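Local atomic coordinates of BSU-2 beta-lactamase (PDB entry 6W5E), a protein that probably hydrolyses the beta-lactam ring of penicillin-type antibiotics, as a class D serine beta-lactamase with a carboxylated lysine. Residues R113-G118 with A125-Q130; N82-L87 with K191-I196; I136-M141 with G157-F162; M201-G206 with G225-F230. All blocks are in the same frame, centred on the assembly; numbering follows the deposited sequence.

How the interactions relate
Counting from the N terminus, residues 82-87, the helix just after the Ser-X-X-Lys motif, open the longest loop. Interaction 2 closes it about a hundred residues later, at helix 191-200. Two shorter loops lie within that span, one after the other: interaction 1 joins strand 115-116 and the start of helix 117-122 to helix 126-136, and interaction 3 joins helix 138-147 to the long loop that follows it. Both touch helix 81-88, through Leu117 and Tyr129 in one case and Ile136 and Met141 in the other. Interaction 4 comes last, after helix 191-200, closing a short loop around strand 209-217 by joining the start of edge strand 202-205 to strand 225-233, two places away in the sheet.

Interaction 1: residues R113-G118 with A125-Q130; sequences RDHTLG and AIWYYQ
Ala125 sets its methyl group over the ring of His115, a CH-pi contact at the N-cap position of helix 126-136. By its sequence this turn carries the Ser-X-Val/Ile motif of class D enzymes, with Ala125 and Ile126 as its last two residues. CB lies 3.8 Å from the centroid of the His115 ring and only 10° off the normal, so it sits over the middle of the face. Both ring nitrogens of His115 are hydrogen-bonded nearby, ND1 to Ser119 OG and NE2 to Ser110 O, which fixes how the imidazole is turned. Trp127 comes next. Its CZ2 reaches the edge of the imidazole and also lies 3.4 Å from Arg113 O, with that oxygen in the indole plane, while NE1 bonds to Trp111 O. Tyr128, with CG anti to the backbone N (chi1 -177°), lays its ring against the peptide between Thr116 and Leu117: Thr116 C is 3.4 Å from CE2, over one face near the rim. Its hydroxyl stands close to Leu117 N at a poor angle and is bonded instead to Asp97 O. Tyr129 makes the polar link across the contact. Its side chain crosses that of Leu117 at about a right angle, with CD1 of Leu117 3.6 Å from CZ, and its OH donates to Leu117 O over 2.8 Å, tilted 34° from the carbonyl plane.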
loop_
_atom_site.group_PDB
_atom_site.type_symbol
_atom_site.label_atom_id
_atom_site.label_comp_id
_atom_site.label_asym_id
_atom_site.label_seq_id
_atom_site.Cartn_x
_atom_site.Cartn_y
_atom_site.Cartn_z
ATOM N N ARG A 113 15.342 -9.801 13.047
ATOM C CA ARG A 113 14.890 -9.605 14.417
ATOM C C ARG A 113 13.480 -10.172 14.507
ATOM O O ARG A 113 12.816 -10.392 13.489
ATOM C CB ARG A 113 14.886 -8.111 14.775
ATOM C CG ARG A 113 13.829 -7.325 13.983
ATOM C CD ARG A 113 13.696 -5.858 14.383
ATOM N NE ARG A 113 14.882 -5.080 14.039
ATOM C CZ ARG A 113 14.873 -3.788 13.714
ATOM N NH1 ARG A 113 16.011 -3.176 13.422
ATOM N NH2 ARG A 113 13.732 -3.110 13.678
ATOM N N ASP A 114 13.017 -10.408 15.731
ATOM C CA ASP A 114 11.623 -10.784 15.894
ATOM C C ASP A 114 10.746 -9.653 15.379
ATOM O O ASP A 114 11.100 -8.473 15.477
ATOM C CB ASP A 114 11.301 -11.021 17.368
ATOM C CG ASP A 114 12.063 -12.193 17.969
ATOM O OD1 ASP A 114 12.517 -13.096 17.230
ATOM O OD2 ASP A 114 12.195 -12.212 19.210
ATOM N N HIS A 115 9.599 -10.017 14.807
ATOM C CA HIS A 115 8.696 -9.040 14.216
ATOM C C HIS A 115 7.261 -9.277 14.661
ATOM O O HIS A 115 6.891 -10.364 15.108
ATOM C CB HIS A 115 8.795 -9.058 12.689
ATOM C CG HIS A 115 9.811 -8.101 12.163
ATOM N ND1 HIS A 115 9.581 -6.745 12.095
ATOM C CD2 HIS A 115 11.075 -8.295 11.724
ATOM C CE1 HIS A 115 10.658 -6.143 11.623
ATOM N NE2 HIS A 115 11.581 -7.061 11.392
ATOM N N THR A 116 6.462 -8.223 14.529
ATOM C CA THR A 116 5.018 -8.268 14.698
ATOM C C THR A 116 4.353 -7.882 13.387
ATOM O O THR A 116 5.005 -7.465 12.427
ATOM C CB THR A 116 4.545 -7.316 15.803
ATOM O OG1 THR A 116 4.737 -5.956 15.390
ATOM C CG2 THR A 116 5.305 -7.569 17.084
ATOM N N LEU A 117 3.032 -8.051 13.353
ATOM C CA LEU A 117 2.269 -7.644 12.179
ATOM C C LEU A 117 2.555 -6.186 11.830
ATOM O O LEU A 117 2.767 -5.840 10.660
ATOM C CB LEU A 117 0.779 -7.880 12.449
ATOM C CG LEU A 117 -0.180 -7.629 11.287
ATOM C CD1 LEU A 117 -0.040 -8.700 10.210
ATOM C CD2 LEU A 117 -1.604 -7.545 11.793
ATOM N N GLY A 118 2.595 -5.320 12.846
ATOM C CA GLY A 118 2.832 -3.905 12.600
ATOM C C GLY A 118 4.269 -3.570 12.249
ATOM O O GLY A 118 4.519 -2.764 11.349
ATOM N N ALA A 125 9.053 -6.437 6.389
ATOM C CA ALA A 125 9.680 -7.731 6.672
ATOM C C ALA A 125 8.843 -8.827 6.016
ATOM O O ALA A 125 7.883 -9.350 6.594
ATOM C CB ALA A 125 9.841 -7.937 8.174
ATOM N N ILE A 126 9.235 -9.182 4.788
ATOM C CA ILE A 126 8.460 -10.103 3.953
ATOM C C ILE A 126 8.212 -11.437 4.656
ATOM O O ILE A 126 7.111 -11.994 4.581
ATOM C CB ILE A 126 9.168 -10.286 2.598
ATOM C CG1 ILE A 126 9.195 -8.955 1.833
ATOM C CG2 ILE A 126 8.494 -11.373 1.776
ATOM C CD1 ILE A 126 9.954 -9.003 0.508
ATOM N N TRP A 127 9.223 -11.972 5.353
ATOM C CA TRP A 127 9.103 -13.310 5.936
ATOM C C TRP A 127 7.922 -13.419 6.898
ATOM O O TRP A 127 7.268 -14.468 6.975
ATOM C CB TRP A 127 10.409 -13.723 6.618
ATOM C CG TRP A 127 10.821 -12.931 7.838
ATOM C CD1 TRP A 127 11.729 -11.912 7.883
ATOM C CD2 TRP A 127 10.385 -13.141 9.190
ATOM N NE1 TRP A 127 11.872 -11.461 9.177
ATOM C CE2 TRP A 127 11.062 -12.201 9.999
ATOM C CE3 TRP A 127 9.486 -14.031 9.795
ATOM C CZ2 TRP A 127 10.868 -12.123 11.382
ATOM C CZ3 TRP A 127 9.285 -13.945 11.173
ATOM C CH2 TRP A 127 9.982 -13.003 11.948
ATOM N N TYR A 128 7.638 -12.352 7.644
ATOM C CA TYR A 128 6.505 -12.379 8.563
ATOM C C TYR A 128 5.203 -12.564 7.793
ATOM O O TYR A 128 4.353 -13.389 8.158
ATOM C CB TYR A 128 6.472 -11.073 9.372
ATOM C CG TYR A 128 5.366 -11.052 10.407
ATOM C CD1 TYR A 128 4.026 -10.894 10.028
ATOM C CD2 TYR A 128 5.653 -11.203 11.760
ATOM C CE1 TYR A 128 3.016 -10.920 10.952
ATOM C CE2 TYR A 128 4.641 -11.206 12.703
ATOM C CZ TYR A 128 3.328 -11.064 12.285
ATOM O OH TYR A 128 2.308 -11.096 13.196
ATOM N N TYR A 129 5.023 -11.786 6.722
ATOM C CA TYR A 129 3.783 -11.846 5.960
ATOM C C TYR A 129 3.677 -13.123 5.137
ATOM O O TYR A 129 2.561 -13.546 4.813
ATOM C CB TYR A 129 3.609 -10.569 5.128
ATOM C CG TYR A 129 3.045 -9.436 5.969
ATOM C CD1 TYR A 129 3.821 -8.792 6.931
ATOM C CD2 TYR A 129 1.713 -9.062 5.851
ATOM C CE1 TYR A 129 3.288 -7.769 7.713
ATOM C CE2 TYR A 129 1.182 -8.045 6.620
ATOM C CZ TYR A 129 1.964 -7.416 7.559
ATOM O OH TYR A 129 1.406 -6.418 8.320
ATOM N N GLN A 130 4.806 -13.755 4.808
ATOM C CA GLN A 130 4.751 -15.075 4.187
ATOM C C GLN A 130 4.184 -16.107 5.159
ATOM O O GLN A 130 3.346 -16.933 4.777
ATOM C CB GLN A 130 6.140 -15.474 3.684
ATOM C CG GLN A 130 6.570 -14.671 2.466
ATOM C CD GLN A 130 7.992 -14.973 2.039
ATOM O OE1 GLN A 130 8.908 -14.996 2.862
ATOM N NE2 GLN A 130 8.186 -15.188 0.744
#

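Interaction 2: residues N82-L87 with K191-I196; sequences NALIGL and KPVMKI
Leu84 of helix 81-88 reaches across to Val193 and Met194 with a single methyl. The side chain leaves the backbone alongside the partner helix, but CG lies anti to the carbonyl carbon (chi1 -72°) and the branch beyond it turns inward, so that CD2 comes within 4.0 Å of both Val193 CG1 and Met194 CG. The backbone of the same residue also takes part: Leu84 O is 3.7 Å from Val193 CG1, a van der Waals contact of a carbonyl already facing down its own helix. Val193 CG1 is anti to its backbone N, and this puts the methyl between Leu84 and the next turn of helix 81-88. The two helices belong to the all-helical part of the serine beta-lactamase fold, and helix 81-88 is the one that follows the Ser-X-X-Lys motif and its carboxylated Lys79. They run roughly antiparallel, at 145°, with the axes of the two short segments 9.5 Å apart. One turn on, Leu87 points toward the partner helix. Its CB is 3.9 Å from Val193 CG1 and slightly farther from CG2, so the fork of the valine meets the base of the leucine. The outer end of Leu87 goes to a different residue, CD1 lying 3.8 Å from Ile196 CG2. Val197 continues the same packing along helix 191-200, where it touches Ala83, Leu84 and Leu87.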
loop_
_atom_site.group_PDB
_atom_site.type_symbol
_atom_site.label_atom_id
_atom_site.label_comp_id
_atom_site.label_asym_id
_atom_site.label_seq_id
_atom_site.Cartn_x
_atom_site.Cartn_y
_atom_site.Cartn_z
ATOM N N ASN A 82 -3.083 -8.443 3.090
ATOM C CA ASN A 82 -2.744 -9.570 3.950
ATOM C C ASN A 82 -3.099 -9.275 5.401
ATOM O O ASN A 82 -3.628 -10.137 6.108
ATOM C CB ASN A 82 -1.242 -9.816 3.845
ATOM C CG ASN A 82 -0.907 -11.229 3.534
ATOM O OD1 ASN A 82 -1.713 -12.134 3.753
ATOM N ND2 ASN A 82 0.303 -11.445 3.029
ATOM N N ALA A 83 -2.788 -8.069 5.869
ATOM C CA ALA A 83 -3.086 -7.711 7.253
ATOM C C ALA A 83 -4.588 -7.666 7.507
ATOM O O ALA A 83 -5.060 -8.172 8.532
ATOM C CB ALA A 83 -2.445 -6.367 7.597
ATOM N N LEU A 84 -5.358 -7.063 6.596
ATOM C CA LEU A 84 -6.809 -7.018 6.763
ATOM C C LEU A 84 -7.399 -8.421 6.848
ATOM O O LEU A 84 -8.158 -8.734 7.774
ATOM C CB LEU A 84 -7.450 -6.236 5.613
ATOM C CG LEU A 84 -7.229 -4.720 5.618
ATOM C CD1 LEU A 84 -7.506 -4.152 4.239
ATOM C CD2 LEU A 84 -8.108 -4.053 6.678
ATOM N N ILE A 85 -7.063 -9.284 5.883
ATOM C CA ILE A 85 -7.591 -10.647 5.895
ATOM C C ILE A 85 -7.127 -11.379 7.142
ATOM O O ILE A 85 -7.916 -12.055 7.819
ATOM C CB ILE A 85 -7.172 -11.407 4.626
ATOM C CG1 ILE A 85 -7.750 -10.749 3.374
ATOM C CG2 ILE A 85 -7.592 -12.869 4.720
ATOM C CD1 ILE A 85 -7.087 -11.248 2.098
ATOM N N GLY A 86 -5.833 -11.258 7.460
ATOM C CA GLY A 86 -5.272 -12.019 8.562
ATOM C C GLY A 86 -5.909 -11.671 9.889
ATOM O O GLY A 86 -6.200 -12.556 10.695
ATOM N N LEU A 87 -6.146 -10.378 10.130
ATOM C CA LEU A 87 -6.838 -9.981 11.352
ATOM C C LEU A 87 -8.291 -10.434 11.326
ATOM O O LEU A 87 -8.807 -10.937 12.333
ATOM C CB LEU A 87 -6.766 -8.462 11.510
ATOM C CG LEU A 87 -5.384 -7.915 11.864
ATOM C CD1 LEU A 87 -5.299 -6.408 11.596
ATOM C CD2 LEU A 87 -5.032 -8.247 13.314
ATOM N N LYS A 191 -14.875 -3.031 11.912
ATOM C CA LYS A 191 -14.328 -1.693 12.109
ATOM C C LYS A 191 -12.991 -1.693 12.839
ATOM O O LYS A 191 -12.056 -1.043 12.351
ATOM C CB LYS A 191 -15.381 -0.771 12.747
ATOM C CG LYS A 191 -16.418 -0.270 11.758
ATOM C CD LYS A 191 -16.215 1.213 11.470
ATOM C CE LYS A 191 -16.876 1.634 10.167
ATOM N NZ LYS A 191 -16.572 3.058 9.859
ATOM N N PRO A 192 -12.815 -2.388 13.970
ATOM C CA PRO A 192 -11.490 -2.365 14.617
ATOM C C PRO A 192 -10.381 -2.919 13.745
ATOM O O PRO A 192 -9.236 -2.467 13.861
ATOM C CB PRO A 192 -11.691 -3.203 15.885
ATOM C CG PRO A 192 -13.154 -3.181 16.138
ATOM C CD PRO A 192 -13.826 -3.063 14.809
ATOM N N VAL A 193 -10.687 -3.882 12.873
ATOM C CA VAL A 193 -9.676 -4.417 11.962
ATOM C C VAL A 193 -9.159 -3.321 11.038
ATOM O O VAL A 193 -7.947 -3.161 10.850
ATOM C CB VAL A 193 -10.242 -5.611 11.172
ATOM C CG1 VAL A 193 -9.317 -5.981 10.002
ATOM C CG2 VAL A 193 -10.460 -6.793 12.110
ATOM N N MET A 194 -10.071 -2.545 10.448
ATOM C CA MET A 194 -9.646 -1.462 9.569
ATOM C C MET A 194 -8.907 -0.372 10.335
ATOM O O MET A 194 -7.923 0.179 9.833
ATOM C CB MET A 194 -10.837 -0.912 8.801
ATOM C CG MET A 194 -11.339 -1.921 7.792
ATOM S SD MET A 194 -12.683 -1.344 6.745
ATOM C CE MET A 194 -14.060 -1.410 7.886
ATOM N N LYS A 195 -9.352 -0.057 11.557
ATOM C CA LYS A 195 -8.635 0.916 12.379
ATOM C C LYS A 195 -7.210 0.452 12.673
ATOM O O LYS A 195 -6.270 1.248 12.611
ATOM C CB LYS A 195 -9.389 1.165 13.692
ATOM C CG LYS A 195 -10.754 1.797 13.537
ATOM C CD LYS A 195 -10.674 3.152 12.845
ATOM C CE LYS A 195 -12.010 3.887 12.915
ATOM N NZ LYS A 195 -12.059 5.045 11.978
ATOM N N ILE A 196 -7.031 -0.824 13.025
ATOM C CA ILE A 196 -5.690 -1.349 13.292
ATOM C C ILE A 196 -4.808 -1.245 12.052
ATOM O O ILE A 196 -3.653 -0.814 12.130
ATOM C CB ILE A 196 -5.774 -2.794 13.820
ATOM C CG1 ILE A 196 -6.398 -2.816 15.215
ATOM C CG2 ILE A 196 -4.403 -3.458 13.846
ATOM C CD1 ILE A 196 -6.942 -4.169 15.628
#

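Interaction 3: residues I136-M141 with G157-F162; sequences IGEERM and GGIDQF
Ile159 drives its delta methyl against the backbone at the start of helix 138-147. CD1 lies 3.6 Å from both Gly137 C and Glu138 N, the two ends of one peptide bond. CG1 lies anti to the backbone N (chi1 -173°), and a bend at chi2 (58°) turns CD1 onto that peptide. Beside it, the bent side chain of Glu138 slides past the isoleucine in the opposite direction. Farther along the helix, Met141 meets Phe162 at one corner of the ring. Met141 CG is 3.7 Å from Phe162 CZ, and the terminal CE sits at the ring edge in its plane. The sulfur completes a Met-aromatic contact, with SD 5.2 Å from the ring centroid and well off the normal. Gly137, which belongs to the peptide under Ile159, interrupts the helical run between helices 126-136 and 138-147 with a positive phi of 89°. Behind it, Arg140 folds back, and its NE donates an almost straight bond of 2.8 Å to Ile136 O, in the carbonyl plane on a lone pair. On the loop side, Asp160 forms a salt bridge with Arg134, and Phe162 packs edge-to-face with Phe78, the neighbour of carboxylated Lys79. The contact thus lays the loop after helix 138-147 across the junction of helices 126-136 and 138-147, with Asn82 and Ile85 of helix 81-88 packed against Ile136 and Met141.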
loop_
_atom_site.group_PDB
_atom_site.type_symbol
_atom_site.label_atom_id
_atom_site.label_comp_id
_atom_site.label_asym_id
_atom_site.label_seq_id
_atom_site.Cartn_x
_atom_site.Cartn_y
_atom_site.Cartn_z
ATOM N N ILE A 136 -3.329 -18.110 6.327
ATOM C CA ILE A 136 -4.588 -17.792 5.656
ATOM C C ILE A 136 -4.976 -18.929 4.718
ATOM O O ILE A 136 -6.103 -19.441 4.755
ATOM C CB ILE A 136 -4.491 -16.438 4.926
ATOM C CG1 ILE A 136 -4.384 -15.289 5.944
ATOM C CG2 ILE A 136 -5.691 -16.244 4.012
ATOM C CD1 ILE A 136 -4.055 -13.955 5.305
ATOM N N GLY A 137 -4.033 -19.366 3.895
ATOM C CA GLY A 137 -4.253 -20.534 3.053
ATOM C C GLY A 137 -4.860 -20.177 1.711
ATOM O O GLY A 137 -5.573 -19.187 1.556
ATOM N N GLU A 138 -4.569 -21.027 0.724
ATOM C CA GLU A 138 -4.939 -20.770 -0.667
ATOM C C GLU A 138 -6.428 -20.494 -0.832
ATOM O O GLU A 138 -6.821 -19.500 -1.452
ATOM C CB GLU A 138 -4.539 -21.982 -1.513
ATOM C CG GLU A 138 -4.902 -21.898 -2.985
ATOM C CD GLU A 138 -3.774 -21.327 -3.805
ATOM O OE1 GLU A 138 -2.757 -20.921 -3.198
ATOM O OE2 GLU A 138 -3.900 -21.288 -5.047
ATOM N N GLU A 139 -7.277 -21.379 -0.306
ATOM C CA GLU A 139 -8.708 -21.253 -0.566
ATOM C C GLU A 139 -9.285 -19.987 0.060
ATOM O O GLU A 139 -10.120 -19.306 -0.550
ATOM C CB GLU A 139 -9.440 -22.494 -0.055
ATOM C CG GLU A 139 -8.911 -23.808 -0.630
ATOM C CD GLU A 139 -7.972 -24.545 0.324
ATOM O OE1 GLU A 139 -6.930 -23.968 0.739
ATOM O OE2 GLU A 139 -8.285 -25.722 0.640
ATOM N N ARG A 140 -8.866 -19.661 1.284
ATOM C CA ARG A 140 -9.356 -18.444 1.920
ATOM C C ARG A 140 -8.846 -17.211 1.194
ATOM O O ARG A 140 -9.598 -16.257 0.974
ATOM C CB ARG A 140 -8.935 -18.416 3.388
ATOM C CG ARG A 140 -9.621 -19.472 4.218
ATOM C CD ARG A 140 -9.687 -19.081 5.672
ATOM N NE ARG A 140 -8.382 -19.129 6.318
ATOM C CZ ARG A 140 -8.219 -19.073 7.636
ATOM N NH1 ARG A 140 -9.277 -18.954 8.426
ATOM N NH2 ARG A 140 -7.003 -19.126 8.159
ATOM N N MET A 141 -7.571 -17.219 0.800
ATOM C CA MET A 141 -7.024 -16.084 0.068
ATOM C C MET A 141 -7.793 -15.846 -1.226
ATOM O O MET A 141 -8.117 -14.699 -1.565
ATOM C CB MET A 141 -5.542 -16.324 -0.222
ATOM C CG MET A 141 -4.815 -15.090 -0.734
ATOM S SD MET A 141 -4.554 -13.837 0.555
ATOM C CE MET A 141 -3.251 -14.612 1.514
ATOM N N GLY A 157 1.194 -18.244 -8.275
ATOM C CA GLY A 157 2.604 -18.181 -7.930
ATOM C C GLY A 157 2.957 -18.807 -6.595
ATOM O O GLY A 157 4.148 -18.918 -6.280
ATOM N N GLY A 158 1.971 -19.217 -5.815
ATOM C CA GLY A 158 2.222 -19.887 -4.555
ATOM C C GLY A 158 1.774 -19.029 -3.386
ATOM O O GLY A 158 1.890 -17.798 -3.403
ATOM N N ILE A 159 1.281 -19.693 -2.336
ATOM C CA ILE A 159 0.600 -19.006 -1.242
ATOM C C ILE A 159 1.484 -17.958 -0.569
ATOM O O ILE A 159 0.973 -16.955 -0.055
ATOM C CB ILE A 159 0.025 -20.026 -0.234
ATOM C CG1 ILE A 159 -0.826 -19.328 0.826
ATOM C CG2 ILE A 159 1.147 -20.833 0.420
ATOM C CD1 ILE A 159 -1.987 -18.525 0.279
ATOM N N ASP A 160 2.805 -18.162 -0.545
ATOM C CA ASP A 160 3.713 -17.198 0.075
ATOM C C ASP A 160 4.629 -16.500 -0.927
ATOM O O ASP A 160 5.629 -15.891 -0.530
ATOM C CB ASP A 160 4.502 -17.811 1.236
ATOM C CG ASP A 160 5.258 -19.055 0.847
ATOM O OD1 ASP A 160 5.469 -19.299 -0.358
ATOM O OD2 ASP A 160 5.633 -19.804 1.772
ATOM N N GLN A 161 4.302 -16.558 -2.214
ATOM C CA GLN A 161 5.096 -15.892 -3.241
ATOM C C GLN A 161 4.277 -15.006 -4.172
ATOM O O GLN A 161 4.858 -14.139 -4.834
ATOM C CB GLN A 161 5.854 -16.941 -4.080
ATOM C CG GLN A 161 6.854 -16.392 -5.104
ATOM C CD GLN A 161 7.997 -15.628 -4.461
ATOM O OE1 GLN A 161 8.544 -16.054 -3.447
ATOM N NE2 GLN A 161 8.365 -14.491 -5.052
ATOM N N PHE A 162 2.953 -15.161 -4.221
ATOM C CA PHE A 162 2.190 -14.662 -5.367
ATOM C C PHE A 162 2.225 -13.152 -5.535
ATOM O O PHE A 162 1.988 -12.675 -6.648
ATOM C CB PHE A 162 0.739 -15.151 -5.334
ATOM C CG PHE A 162 -0.061 -14.659 -4.147
ATOM C CD1 PHE A 162 -0.635 -13.399 -4.145
ATOM C CD2 PHE A 162 -0.263 -15.475 -3.042
ATOM C CE1 PHE A 162 -1.371 -12.956 -3.063
ATOM C CE2 PHE A 162 -1.008 -15.040 -1.957
ATOM C CZ PHE A 162 -1.562 -13.775 -1.969
#

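Interaction 4: residues M201-G206 with G225-F230; sequences MIQEEG and GWFVGF
Met201 and Phe230 meet at the edge of the central antiparallel sheet, where helix 191-200 gives way to strand 202-205. The two segments are not adjacent strands: strand 209-217 runs between them and makes the backbone bonds to both, so this contact is made by side chains reaching over it. Met201 points at strand 225-233, and its terminal methyl does the touching. CE is 4.2 Å from Phe230 CZ and 4.3 Å from Gly229 CA, a loose fit by van der Waals standards. The sulfur adds a Met-aromatic contact, with SD 5.3 Å from the centroid of the Phe230 ring and 50° off its normal, neither over the face nor at the edge. The backbone of Gly229, against which CE lies, has a phi of 163° and psi of -150°, accessible in practice only to glycine. Phe230 is in turn packed against Tyr212 and against Leu182 and Ala183 of helix 172-184. A second meeting lies two residues on, within strand 202-205. There Gln203 and Phe227 approach tip to tip, OE1 lying 4.0 Å from CE1, though the glutamine was modelled in two conformers and this detail is less certain. In the conformer given, OE1 accepts a hydrogen bond from Lys252 NZ. Here the edge strand carries a classic beta bulge, Gln203 and Glu204 standing opposite the single Leu211. The intervening strand 209-217 carries, by its sequence, the Lys-Thr-Gly motif of penicillin-recognising serine enzymes, and its Thr215 packs on Phe227.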
loop_
_atom_site.group_PDB
_atom_site.type_symbol
_atom_site.label_atom_id
_atom_site.label_comp_id
_atom_site.label_asym_id
_atom_site.label_seq_id
_atom_site.Cartn_x
_atom_site.Cartn_y
_atom_site.Cartn_z
ATOM N N MET A 201 -0.284 1.607 9.075
ATOM C CA MET A 201 0.172 2.329 7.893
ATOM C C MET A 201 0.654 3.746 8.193
ATOM O O MET A 201 1.157 4.412 7.280
ATOM C CB MET A 201 -0.960 2.396 6.861
ATOM C CG MET A 201 -1.345 1.057 6.275
ATOM S SD MET A 201 -2.842 1.176 5.261
ATOM C CE MET A 201 -2.238 2.115 3.866
ATOM N N ILE A 202 0.521 4.234 9.429
ATOM C CA ILE A 202 0.893 5.618 9.700
ATOM C C ILE A 202 2.379 5.811 9.451
ATOM O O ILE A 202 3.217 5.076 9.990
ATOM C CB ILE A 202 0.518 6.025 11.133
ATOM C CG1 ILE A 202 -1.001 6.135 11.272
ATOM C CG2 ILE A 202 1.172 7.361 11.486
ATOM C CD1 ILE A 202 -1.495 6.336 12.701
ATOM N N GLN A 203 2.708 6.800 8.620
ATOM C CA GLN A 203 4.084 7.192 8.346
ATOM C C GLN A 203 4.494 8.451 9.092
ATOM O O GLN A 203 5.642 8.555 9.533
ATOM C CB GLN A 203 4.275 7.421 6.844
ATOM C CG GLN A 203 3.864 6.239 5.986
ATOM C CD GLN A 203 4.954 5.190 5.893
ATOM O OE1 GLN A 203 5.992 5.416 5.272
ATOM N NE2 GLN A 203 4.722 4.035 6.503
ATOM N N GLU A 204 3.576 9.406 9.237
ATOM C CA GLU A 204 3.831 10.680 9.901
ATOM C C GLU A 204 2.541 11.151 10.548
ATOM O O GLU A 204 1.503 11.177 9.885
ATOM C CB GLU A 204 4.219 11.758 8.883
ATOM C CG GLU A 204 5.495 11.557 8.101
ATOM C CD GLU A 204 6.009 12.872 7.534
ATOM O OE1 GLU A 204 6.778 13.559 8.236
ATOM O OE2 GLU A 204 5.621 13.227 6.400
ATOM N N GLU A 205 2.614 11.575 11.809
ATOM C CA GLU A 205 1.503 12.237 12.494
ATOM C C GLU A 205 1.958 13.654 12.819
ATOM O O GLU A 205 2.685 13.868 13.792
ATOM C CB GLU A 205 1.101 11.500 13.768
ATOM C CG GLU A 205 0.087 10.398 13.584
ATOM C CD GLU A 205 -0.548 9.981 14.892
ATOM O OE1 GLU A 205 -0.131 8.960 15.466
ATOM O OE2 GLU A 205 -1.470 10.683 15.354
ATOM N N GLY A 206 1.541 14.619 12.000
ATOM C CA GLY A 206 1.820 16.013 12.268
ATOM C C GLY A 206 0.737 16.652 13.117
ATOM O O GLY A 206 -0.202 16.004 13.578
ATOM N N GLY A 225 8.431 0.092 -8.283
ATOM C CA GLY A 225 8.252 0.738 -6.994
ATOM C C GLY A 225 6.853 1.296 -6.843
ATOM O O GLY A 225 6.241 1.770 -7.806
ATOM N N TRP A 226 6.359 1.250 -5.606
ATOM C CA TRP A 226 5.034 1.745 -5.276
ATOM C C TRP A 226 5.088 2.536 -3.974
ATOM O O TRP A 226 5.869 2.224 -3.074
ATOM C CB TRP A 226 4.089 0.595 -4.954
ATOM C CG TRP A 226 3.709 -0.390 -6.015
ATOM C CD1 TRP A 226 4.347 -1.562 -6.317
ATOM C CD2 TRP A 226 2.518 -0.363 -6.816
ATOM N NE1 TRP A 226 3.646 -2.244 -7.289
ATOM C CE2 TRP A 226 2.521 -1.528 -7.614
ATOM C CE3 TRP A 226 1.456 0.543 -6.947
ATOM C CZ2 TRP A 226 1.501 -1.816 -8.518
ATOM C CZ3 TRP A 226 0.442 0.258 -7.847
ATOM C CH2 TRP A 226 0.478 -0.907 -8.629
ATOM N N PHE A 227 4.194 3.519 -3.854
ATOM C CA PHE A 227 3.835 4.088 -2.558
ATOM C C PHE A 227 2.351 4.413 -2.624
ATOM O O PHE A 227 1.921 5.194 -3.479
ATOM C CB PHE A 227 4.670 5.327 -2.210
ATOM C CG PHE A 227 4.410 5.868 -0.824
ATOM C CD1 PHE A 227 4.664 5.090 0.308
ATOM C CD2 PHE A 227 3.909 7.149 -0.648
ATOM C CE1 PHE A 227 4.427 5.590 1.580
ATOM C CE2 PHE A 227 3.677 7.651 0.626
ATOM C CZ PHE A 227 3.935 6.874 1.735
ATOM N N VAL A 228 1.559 3.774 -1.766
ATOM C CA VAL A 228 0.108 3.860 -1.832
ATOM C C VAL A 228 -0.436 4.162 -0.448
ATOM O O VAL A 228 0.144 3.757 0.563
ATOM C CB VAL A 228 -0.509 2.563 -2.415
ATOM C CG1 VAL A 228 0.173 2.195 -3.741
ATOM C CG2 VAL A 228 -0.409 1.400 -1.438
ATOM N N GLY A 229 -1.543 4.886 -0.395
ATOM C CA GLY A 229 -2.080 5.206 0.921
ATOM C C GLY A 229 -3.068 6.359 0.856
ATOM O O GLY A 229 -3.774 6.539 -0.136
ATOM N N PHE A 230 -3.126 7.107 1.953
ATOM C CA PHE A 230 -4.045 8.226 2.034
ATOM C C PHE A 230 -3.510 9.221 3.047
ATOM O O PHE A 230 -2.654 8.898 3.869
ATOM C CB PHE A 230 -5.497 7.804 2.334
ATOM C CG PHE A 230 -5.628 6.517 3.094
ATOM C CD1 PHE A 230 -5.413 6.464 4.462
ATOM C CD2 PHE A 230 -5.981 5.349 2.434
ATOM C CE1 PHE A 230 -5.542 5.271 5.150
ATOM C CE2 PHE A 230 -6.114 4.157 3.124
ATOM C CZ PHE A 230 -5.890 4.122 4.484
#